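Local coordinates for glucose dehydrogenase (Haloferax mediterranei, PDB 2B5W), which oxidises D-glucose and several other aldoses with the help of a catalytic zinc ion, using NADP(+) in preference to NAD(+), at residues A176-N181 against L187-L192. The protein carries 1 engineered substitution. Numbering follows the deposited sequence.
Sequences AFVLGN and LTLAML. With NAP (NADP nicotinamide-adenine-dinucleotide phosphate), chain I.
The first beta-alpha-beta unit of the NADP-binding Rossmann domain packs its opening strand against its helix here, through Val178 on the strand and Thr188, Leu189 and Leu192 on the helix. One methyl of Val178 does nearly all the touching: CG2, trans to the carbonyl carbon, points at the helix and comes within 3.5 Å of Leu192 CD1, the two side chains crossing at a slant. Val178 CG2 also lies 3.9 Å from Leu189 CA, against the helix backbone, and 4.0 Å from Leu189 CD1. A branched valine suits this place, being short enough to let the helix close on the sheet. The axes of strand 176-179 and helix 187-192 run almost antiparallel (169°) and come within 8.8 Å, as expected where a Rossmann strand turns back into its helix before the crossover to strand 201-206. Farther from the turn Ala176 offers only CB, 4.2 Å from Leu192 CD1, so the longer leucine bridges both strand residues. Thr188 CG2 stands 4.1 Å from Val178 CG2, while its buried OG1 is satisfied by hydrogen bonds with Leu184 O and Thr155 OG1. Beyond the strand end the chain reaches the cofactor at Gly180, probably the first glycine of the GxGxxG fingerprint: its backbone (phi 114°, psi 136°) would drive a beta carbon into Leu179 O, hence the glycine, and Gly180 CA lies 3.8 Å from NADP O4B.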
loop_
_atom_site.group_PDB
_atom_site.type_symbol
_atom_site.label_atom_id
_atom_site.label_comp_id
_atom_site.label_asym_id
_atom_site.label_seq_id
_atom_site.Cartn_x
_atom_site.Cartn_y
_atom_site.Cartn_z
ATOM N N ALA A 176 12.666 -1.879 -11.934
ATOM C CA ALA A 176 11.855 -2.911 -11.301
ATOM C C ALA A 176 12.687 -4.097 -10.876
ATOM O O ALA A 176 13.646 -4.447 -11.576
ATOM C CB ALA A 176 10.760 -3.346 -12.286
ATOM N N PHE A 177 12.326 -4.726 -9.762
ATOM C CA PHE A 177 13.132 -5.747 -9.093
ATOM C C PHE A 177 12.149 -6.836 -8.654
ATOM O O PHE A 177 11.262 -6.627 -7.797
ATOM C CB PHE A 177 13.812 -5.087 -7.895
ATOM C CG PHE A 177 14.784 -5.945 -7.101
ATOM C CD1 PHE A 177 15.405 -7.046 -7.657
ATOM C CD2 PHE A 177 15.165 -5.550 -5.810
ATOM C CE1 PHE A 177 16.371 -7.768 -6.956
ATOM C CE2 PHE A 177 16.092 -6.283 -5.087
ATOM C CZ PHE A 177 16.727 -7.393 -5.678
ATOM N N VAL A 178 12.310 -8.006 -9.228
ATOM C CA VAL A 178 11.508 -9.150 -8.870
ATOM C C VAL A 178 12.336 -9.949 -7.881
ATOM O O VAL A 178 13.488 -10.271 -8.141
ATOM C CB VAL A 178 11.219 -10.032 -10.110
ATOM C CG1 VAL A 178 10.538 -11.325 -9.712
ATOM C CG2 VAL A 178 10.414 -9.268 -11.157
ATOM N N LEU A 179 11.766 -10.262 -6.737
ATOM C CA LEU A 179 12.439 -11.100 -5.763
ATOM C C LEU A 179 11.972 -12.542 -5.950
ATOM O O LEU A 179 10.792 -12.868 -5.758
ATOM C CB LEU A 179 12.146 -10.650 -4.330
ATOM C CG LEU A 179 12.238 -9.174 -4.050
ATOM C CD1 LEU A 179 11.860 -8.896 -2.594
ATOM C CD2 LEU A 179 13.537 -8.531 -4.424
ATOM N N GLY A 180 12.879 -13.437 -6.332
ATOM C CA GLY A 180 12.495 -14.803 -6.592
ATOM C C GLY A 180 12.653 -15.218 -8.026
ATOM O O GLY A 180 12.271 -14.482 -8.963
ATOM N N ASN A 181 13.212 -16.417 -8.181
ATOM C CA ASN A 181 13.529 -16.963 -9.491
ATOM C C ASN A 181 12.784 -18.250 -9.732
ATOM O O ASN A 181 13.208 -19.094 -10.506
ATOM C CB ASN A 181 15.063 -17.182 -9.645
ATOM C CG ASN A 181 15.613 -18.150 -8.628
ATOM O OD1 ASN A 181 15.138 -18.236 -7.501
ATOM N ND2 ASN A 181 16.636 -18.897 -9.031
ATOM N N LEU A 187 8.274 -15.469 -14.809
ATOM C CA LEU A 187 7.169 -14.992 -15.650
ATOM C C LEU A 187 6.938 -13.489 -15.432
ATOM O O LEU A 187 6.784 -12.710 -16.391
ATOM C CB LEU A 187 5.905 -15.781 -15.295
ATOM C CG LEU A 187 4.697 -15.784 -16.184
ATOM C CD1 LEU A 187 5.050 -16.322 -17.548
ATOM C CD2 LEU A 187 3.641 -16.657 -15.484
ATOM N N THR A 188 6.943 -13.081 -14.169
ATOM C CA THR A 188 6.737 -11.711 -13.803
ATOM C C THR A 188 7.818 -10.803 -14.387
ATOM O O THR A 188 7.527 -9.729 -14.896
ATOM C CB THR A 188 6.647 -11.561 -12.298
ATOM O OG1 THR A 188 5.518 -12.303 -11.816
ATOM C CG2 THR A 188 6.439 -10.165 -11.896
ATOM N N LEU A 189 9.065 -11.254 -14.344
ATOM C CA LEU A 189 10.154 -10.461 -14.894
ATOM C C LEU A 189 9.945 -10.182 -16.404
ATOM O O LEU A 189 10.148 -9.062 -16.859
ATOM C CB LEU A 189 11.469 -11.183 -14.611
ATOM C CG LEU A 189 12.754 -10.477 -15.025
ATOM C CD1 LEU A 189 12.976 -9.235 -14.235
ATOM C CD2 LEU A 189 13.927 -11.473 -14.902
ATOM N N ALA A 190 9.560 -11.201 -17.184
ATOM C CA ALA A 190 9.265 -11.029 -18.589
ATOM C C ALA A 190 8.058 -10.135 -18.796
ATOM O O ALA A 190 8.039 -9.294 -19.708
ATOM C CB ALA A 190 9.030 -12.367 -19.274
ATOM N N MET A 191 7.048 -10.282 -17.944
ATOM C CA MET A 191 5.917 -9.366 -18.008
ATOM C C MET A 191 6.320 -7.893 -17.761
ATOM O O MET A 191 5.849 -6.993 -18.419
ATOM C CB MET A 191 4.810 -9.759 -17.031
ATOM C CG MET A 191 4.221 -11.128 -17.322
ATOM S SD MET A 191 3.064 -11.689 -16.060
ATOM C CE MET A 191 1.828 -10.358 -16.129
ATOM N N LEU A 192 7.185 -7.652 -16.797
ATOM C CA LEU A 192 7.638 -6.309 -16.493
ATOM C C LEU A 192 8.440 -5.736 -17.658
ATOM O O LEU A 192 8.353 -4.558 -17.944
ATOM C CB LEU A 192 8.437 -6.252 -15.174
ATOM C CG LEU A 192 7.583 -6.536 -13.943
ATOM C CD1 LEU A 192 8.445 -6.802 -12.722
ATOM C CD2 LEU A 192 6.607 -5.378 -13.640
HETATM P PA NAP I . 8.983 -21.252 -5.942
HETATM O O1A NAP I . 9.177 -21.999 -4.711
HETATM O O2A NAP I . 9.117 -22.114 -7.206
HETATM O O5B NAP I . 10.025 -20.074 -6.069
HETATM C C5B NAP I . 10.505 -19.319 -4.990
HETATM C C4B NAP I . 11.910 -18.976 -5.434
HETATM O O4B NAP I . 12.420 -18.015 -4.537
HETATM C C3B NAP I . 12.870 -20.182 -5.437
HETATM O O3B NAP I . 13.456 -20.417 -6.707
HETATM C C2B NAP I . 13.915 -19.813 -4.383
HETATM O O2B NAP I . 15.252 -20.136 -4.730
HETATM C C1B NAP I . 13.775 -18.313 -4.285
HETATM N N9A NAP I . 14.128 -17.833 -2.963
HETATM C C8A NAP I . 13.547 -18.196 -1.770
HETATM N N7A NAP I . 14.169 -17.531 -0.778
HETATM C C5A NAP I . 15.179 -16.779 -1.329
HETATM C C6A NAP I . 16.145 -15.910 -0.811
HETATM N N6A NAP I . 16.294 -15.694 0.513
HETATM N N1A NAP I . 17.023 -15.287 -1.667
HETATM C C2A NAP I . 16.949 -15.483 -3.030
HETATM N N3A NAP I . 16.002 -16.343 -3.559
HETATM C C4A NAP I . 15.130 -16.960 -2.725
HETATM O O3 NAP I . 7.495 -20.692 -6.040
HETATM P PN NAP I . 6.703 -19.946 -7.239
HETATM O O1N NAP I . 7.599 -19.071 -8.048
HETATM O O2N NAP I . 5.738 -20.858 -7.934
HETATM O O5D NAP I . 5.976 -19.063 -6.123
HETATM C C5D NAP I . 6.643 -17.972 -5.519
HETATM C C4D NAP I . 5.909 -17.524 -4.256
HETATM O O4D NAP I . 4.631 -17.013 -4.647
HETATM C C3D NAP I . 5.642 -18.652 -3.257
HETATM O O3D NAP I . 5.845 -18.211 -1.930
HETATM C C2D NAP I . 4.180 -18.999 -3.519
HETATM O O2D NAP I . 3.514 -19.631 -2.458
HETATM C C1D NAP I . 3.611 -17.621 -3.854
HETATM N N1N NAP I . 2.419 -17.599 -4.710
HETATM C C2N NAP I . 1.437 -16.750 -4.300
HETATM C C3N NAP I . 0.324 -16.586 -5.075
HETATM C C7N NAP I . -0.615 -15.499 -4.638
HETATM O O7N NAP I . -1.810 -15.531 -5.351
HETATM N N7N NAP I . -0.254 -14.634 -3.651
HETATM C C4N NAP I . 0.136 -17.299 -6.265
HETATM C C5N NAP I . 1.152 -18.153 -6.676
HETATM C C6N NAP I . 2.313 -18.279 -5.901
HETATM P P2B NAP I . 15.933 -21.589 -4.325
HETATM O O1X NAP I . 15.314 -22.684 -5.026
HETATM O O2X NAP I . 17.414 -21.372 -4.697
HETATM O O3X NAP I . 15.800 -21.792 -2.812
#